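PDB 3ZZ1: beta-d-glucoside glucohydrolase from Hypocrea jecorina, which probably hydrolyses terminal, non-reducing beta-D-glucosyl residues with release of beta-D-glucose, a step in cellulose breakdown. Local coordinates for residues 43-48 with 54-59; 30-35 with 286-291. All blocks are in the same frame, centred on the assembly; numbering follows the deposited sequence.

Contact 1: 43-48 with 54-59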
loop_
_atom_site.group_PDB
_atom_site.type_symbol
_atom_site.label_atom_id
_atom_site.label_comp_id
_atom_site.label_asym_id
_atom_site.label_seq_id
_atom_site.Cartn_x
_atom_site.Cartn_y
_atom_site.Cartn_z
ATOM N N VAL A 43 2.543 -4.501 -20.791
ATOM C CA VAL A 43 2.158 -3.121 -20.503
ATOM C C VAL A 43 3.292 -2.174 -20.910
ATOM O O VAL A 43 3.046 -1.095 -21.444
ATOM C CB VAL A 43 1.780 -2.922 -19.013
ATOM C CG1 VAL A 43 1.513 -1.449 -18.708
ATOM C CG2 VAL A 43 0.556 -3.758 -18.657
ATOM N N GLY A 44 4.528 -2.598 -20.658
ATOM C CA GLY A 44 5.708 -1.884 -21.128
ATOM C C GLY A 44 6.706 -2.858 -21.721
ATOM O O GLY A 44 6.821 -3.988 -21.248
ATOM N N ASN A 45 7.413 -2.420 -22.763
ATOM C CA ASN A 45 8.468 -3.208 -23.404
ATOM C C ASN A 45 9.616 -2.339 -23.904
ATOM O O ASN A 45 9.396 -1.239 -24.409
ATOM C CB ASN A 45 7.912 -4.011 -24.585
ATOM C CG ASN A 45 7.200 -5.280 -24.154
ATOM O OD1 ASN A 45 7.830 -6.260 -23.755
ATOM N ND2 ASN A 45 5.886 -5.273 -24.253
ATOM N N THR A 46 10.842 -2.838 -23.770
ATOM C CA THR A 46 12.005 -2.175 -24.365
ATOM C C THR A 46 12.509 -3.011 -25.539
ATOM O O THR A 46 11.936 -4.059 -25.838
ATOM C CB THR A 46 13.134 -1.932 -23.330
ATOM O OG1 THR A 46 13.550 -3.176 -22.763
ATOM C CG2 THR A 46 12.653 -1.026 -22.215
ATOM N N SER A 47 13.563 -2.546 -26.210
ATOM C CA SER A 47 14.127 -3.274 -27.348
ATOM C C SER A 47 15.230 -4.245 -26.918
ATOM O O SER A 47 16.114 -3.866 -26.150
ATOM C CB SER A 47 14.650 -2.298 -28.405
ATOM O OG SER A 47 13.580 -1.627 -29.053
ATOM N N PRO A 48 15.189 -5.502 -27.412
ATOM C CA PRO A 48 16.194 -6.493 -27.002
ATOM C C PRO A 48 17.621 -6.154 -27.467
ATOM O O PRO A 48 17.809 -5.494 -28.495
ATOM C CB PRO A 48 15.708 -7.790 -27.663
ATOM C CG PRO A 48 14.866 -7.343 -28.819
ATOM C CD PRO A 48 14.203 -6.072 -28.352
ATOM N N TYR A 54 20.137 -10.020 -23.788
ATOM C CA TYR A 54 19.148 -9.229 -23.081
ATOM C C TYR A 54 17.841 -9.246 -23.867
ATOM O O TYR A 54 17.810 -8.821 -25.021
ATOM C CB TYR A 54 19.645 -7.796 -22.884
ATOM C CG TYR A 54 18.768 -6.960 -21.977
ATOM C CD1 TYR A 54 18.677 -7.238 -20.610
ATOM C CD2 TYR A 54 18.038 -5.888 -22.479
ATOM C CE1 TYR A 54 17.874 -6.467 -19.771
ATOM C CE2 TYR A 54 17.240 -5.108 -21.646
ATOM C CZ TYR A 54 17.156 -5.406 -20.300
ATOM O OH TYR A 54 16.354 -4.633 -19.490
ATOM N N PRO A 55 16.761 -9.756 -23.250
ATOM C CA PRO A 55 15.494 -9.866 -23.961
ATOM C C PRO A 55 14.811 -8.511 -24.053
ATOM O O PRO A 55 15.295 -7.535 -23.477
ATOM C CB PRO A 55 14.681 -10.801 -23.060
ATOM C CG PRO A 55 15.158 -10.475 -21.689
ATOM C CD PRO A 55 16.634 -10.171 -21.839
ATOM N N SER A 56 13.705 -8.444 -24.786
ATOM C CA SER A 56 12.819 -7.300 -24.683
ATOM C C SER A 56 12.259 -7.364 -23.270
ATOM O O SER A 56 11.527 -8.303 -22.939
ATOM C CB SER A 56 11.700 -7.398 -25.712
ATOM O OG SER A 56 10.698 -6.428 -25.463
ATOM N N LEU A 57 12.639 -6.401 -22.429
ATOM C CA LEU A 57 12.194 -6.378 -21.034
ATOM C C LEU A 57 10.679 -6.236 -20.987
ATOM O O LEU A 57 10.112 -5.380 -21.663
ATOM C CB LEU A 57 12.876 -5.250 -20.252
ATOM C CG LEU A 57 12.811 -5.345 -18.721
ATOM C CD1 LEU A 57 13.800 -6.375 -18.179
ATOM C CD2 LEU A 57 13.070 -3.988 -18.095
ATOM N N CYS A 58 10.028 -7.099 -20.213
ATOM C CA CYS A 58 8.572 -7.131 -20.162
ATOM C C CYS A 58 8.080 -6.588 -18.827
ATOM O O CYS A 58 8.356 -7.163 -17.767
ATOM C CB CYS A 58 8.055 -8.549 -20.417
ATOM S SG CYS A 58 6.296 -8.795 -20.043
ATOM N N LEU A 59 7.365 -5.468 -18.894
ATOM C CA LEU A 59 6.865 -4.782 -17.707
ATOM C C LEU A 59 5.347 -4.887 -17.648
ATOM O O LEU A 59 4.669 -4.623 -18.636
ATOM C CB LEU A 59 7.291 -3.312 -17.707
ATOM C CG LEU A 59 8.797 -3.025 -17.729
ATOM C CD1 LEU A 59 9.320 -2.851 -19.153
ATOM C CD2 LEU A 59 9.092 -1.789 -16.904
HETATM O O HOH W 1 15.341 -2.538 -20.763
HETATM O O HOH W 2 15.120 -4.914 -23.881
#

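Contact 2: 30-35 with 286-291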
loop_
_atom_site.group_PDB
_atom_site.type_symbol
_atom_site.label_atom_id
_atom_site.label_comp_id
_atom_site.label_asym_id
_atom_site.label_seq_id
_atom_site.Cartn_x
_atom_site.Cartn_y
_atom_site.Cartn_z
ATOM N N GLY A 30 17.889 1.439 -27.248
ATOM C CA GLY A 30 16.831 0.427 -27.253
ATOM C C GLY A 30 16.504 -0.105 -25.864
ATOM O O GLY A 30 15.356 -0.451 -25.581
ATOM N N ILE A 31 17.519 -0.167 -25.003
ATOM C CA ILE A 31 17.360 -0.639 -23.625
ATOM C C ILE A 31 16.578 0.354 -22.750
ATOM O O ILE A 31 15.793 -0.054 -21.887
ATOM C CB ILE A 31 18.744 -0.990 -22.990
ATOM C CG1 ILE A 31 19.355 -2.212 -23.700
ATOM C CG2 ILE A 31 18.622 -1.256 -21.481
ATOM C CD1 ILE A 31 20.760 -2.583 -23.244
ATOM N N VAL A 32 16.778 1.647 -22.990
ATOM C CA VAL A 32 16.177 2.693 -22.161
ATOM C C VAL A 32 14.862 3.255 -22.717
ATOM O O VAL A 32 14.159 3.986 -22.020
ATOM C CB VAL A 32 17.173 3.862 -21.899
ATOM C CG1 VAL A 32 18.510 3.321 -21.404
ATOM C CG2 VAL A 32 17.365 4.708 -23.144
ATOM N N SER A 33 14.537 2.912 -23.964
ATOM C CA SER A 33 13.370 3.477 -24.638
ATOM C C SER A 33 12.283 2.431 -24.858
ATOM O O SER A 33 12.509 1.426 -25.537
ATOM C CB SER A 33 13.768 4.097 -25.982
ATOM O OG SER A 33 14.912 4.921 -25.854
ATOM N N GLY A 34 11.109 2.675 -24.280
ATOM C CA GLY A 34 9.928 1.851 -24.532
ATOM C C GLY A 34 9.515 1.879 -25.997
ATOM O O GLY A 34 9.634 2.912 -26.668
ATOM N N VAL A 35 9.030 0.742 -26.493
ATOM C CA VAL A 35 8.711 0.592 -27.921
ATOM C C VAL A 35 7.490 1.401 -28.368
ATOM O O VAL A 35 7.303 1.646 -29.564
ATOM C CB VAL A 35 8.558 -0.898 -28.340
ATOM C CG1 VAL A 35 9.904 -1.610 -28.284
ATOM C CG2 VAL A 35 7.522 -1.618 -27.476
ATOM N N ASP A 286 25.042 5.822 -20.618
ATOM C CA ASP A 286 25.799 4.701 -20.067
ATOM C C ASP A 286 25.366 4.371 -18.635
ATOM O O ASP A 286 25.297 3.193 -18.262
ATOM C CB ASP A 286 27.302 4.981 -20.125
ATOM C CG ASP A 286 27.920 4.624 -21.475
ATOM O OD1 ASP A 286 27.207 4.132 -22.383
ATOM O OD2 ASP A 286 29.136 4.827 -21.619
ATOM N N ASP A 287 25.069 5.404 -17.846
ATOM C CA ASP A 287 24.559 5.218 -16.487
ATOM C C ASP A 287 23.151 4.614 -16.463
ATOM O O ASP A 287 22.865 3.772 -15.611
ATOM C CB ASP A 287 24.582 6.523 -15.685
ATOM C CG ASP A 287 24.216 6.312 -14.215
ATOM O OD1 ASP A 287 25.002 5.677 -13.481
ATOM O OD2 ASP A 287 23.136 6.774 -13.791
ATOM N N MET A 288 22.285 5.044 -17.384
ATOM C CA MET A 288 20.923 4.497 -17.482
ATOM C C MET A 288 20.977 2.989 -17.693
ATOM O O MET A 288 20.273 2.227 -17.020
ATOM C CB MET A 288 20.155 5.102 -18.659
ATOM C CG MET A 288 19.948 6.601 -18.645
ATOM S SD MET A 288 19.126 7.075 -20.172
ATOM C CE MET A 288 19.158 8.858 -20.065
ATOM N N VAL A 289 21.824 2.576 -18.637
ATOM C CA VAL A 289 21.932 1.178 -19.046
ATOM C C VAL A 289 22.516 0.326 -17.922
ATOM O O VAL A 289 22.006 -0.757 -17.639
ATOM C CB VAL A 289 22.737 1.028 -20.367
ATOM C CG1 VAL A 289 22.887 -0.428 -20.753
ATOM C CG2 VAL A 289 22.037 1.786 -21.493
ATOM N N THR A 290 23.562 0.832 -17.270
ATOM C CA THR A 290 24.154 0.162 -16.113
ATOM C C THR A 290 23.099 -0.158 -15.053
ATOM O O THR A 290 23.006 -1.287 -14.594
ATOM C CB THR A 290 25.281 1.003 -15.488
ATOM O OG1 THR A 290 26.250 1.315 -16.496
ATOM C CG2 THR A 290 25.950 0.244 -14.345
ATOM N N ARG A 291 22.296 0.839 -14.694
ATOM C CA ARG A 291 21.234 0.676 -13.707
ATOM C C ARG A 291 20.188 -0.366 -14.136
ATOM O O ARG A 291 19.783 -1.213 -13.331
ATOM C CB ARG A 291 20.584 2.033 -13.412
ATOM C CG ARG A 291 21.541 3.023 -12.755
ATOM C CD ARG A 291 20.943 4.408 -12.612
ATOM N NE ARG A 291 21.820 5.285 -11.841
ATOM C CZ ARG A 291 21.819 5.386 -10.512
ATOM N NH1 ARG A 291 20.976 4.667 -9.783
ATOM N NH2 ARG A 291 22.661 6.219 -9.906
#

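Contact 1: 43-48 with 54-59
G44 and L59 form the hydrogen-bonded pair of a short antiparallel two-strand contact at one edge of the six-stranded sheet in the N-terminal, TIM-barrel-related domain of this family 3 glycoside hydrolase. Two bonds join the pair, G44 N to L59 O at 2.9 Å and L59 N to G44 O at 2.8 Å. V43 and G44 both face L59, the pattern of a classic beta bulge. N45 and C58 make the adjoining non-hydrogen-bonded pair, with C58 disulfide-linked to C42. L59 lays CD1 over the carbonyl of G44, 3.5 Å from G44 O. Past the strands the pairing slackens: T46 N reaches L57 O in a weak bond of 3.4 Å, and a side chain takes over. S56 OG, anti to its own N (chi1 169°), donates to T46 O over 2.7 Å, lying in the carbonyl plane. With an alanine here the hydroxyl is gone, and T46 O would probably lose its short side-chain bond, leaving the weak T46 N to L57 O bond to join the segments. Farther along, P48 CB packs against the backbone of Y54 and S56. The T46 and L57 side chains lie side by side, pointing the same way, with T46 OG1 3.3 Å from L57 CB; OG1 also meets two waters, one shared with Y54 OH at the edge of the ring and in its plane, the other, 2.6 Å from T46 OG1, donating to P55 O.

Contact 2: 30-35 with 286-291
The last turn of helix 25-32 meets the middle of helix 282-298 at V32 and V289, whose CA atoms come within 6.7 Å, while the chain beyond V32 leaves helical geometry. Apolar side chains carry the contact. V32 is central to it: CG1, anti to the carbonyl carbon (chi1 -50°), reaches between two neighbouring residues of the other helix, 3.7 Å from M288 CB and 3.8 Å from V289 CG2. The V32 side chain crosses those of M288 and V289 at about a right angle. The M288 chain, extended beyond CG, carries its sulfur past the same valine, with SD 4.0 Å from V32 CG1. The preceding residue, I31, has an extended chain (chi2 175°), and its CD1 meets V289 CG1 at 3.9 Å. I31 and V32 also touch I292 of helix 282-298, and L20 of helix 8-20 packs on V289.

Two polar side chains of 286-291 bond back to their own helix. T290 OG1 donates to D286 O over 2.7 Å, from the face of that carbonyl opposite to the one met by T290 N. R291 NE pairs in a salt bridge with D287 OD2 at 2.8 Å, on the syn side of the oxygen but 30° out of the carboxylate plane, while R291 NH1 reaches the carbonyls of F229 and G231. No hydrogen bond crosses between the segments and their four touching residues are buried: this patch rests on methyl, methylene and thioether packing, with a charged link between the helices, D286 with K28, beside it.

Overall arrangement
From the N terminus the chain first runs through helix 25-32 and residues 30-35, one half of contact 2, whose partner follows some 250 residues later. It then enters strand 44-45, turns, and returns as strand 58-60, so that contact 1 closes a short loop, with five residues between its segments. Contact 1 is therefore nested within the long loop that contact 2 closes when helix 282-298 arrives. The centres lie about 11 Å apart, and the two contacts touch: S47 N lies 2.8 Å from G30 O and N45 O 2.9 Å from V35 N, both probable hydrogen bonds. Together they tie helix 25-32 to the sheet edge and to helix 282-298, which also packs on Y54.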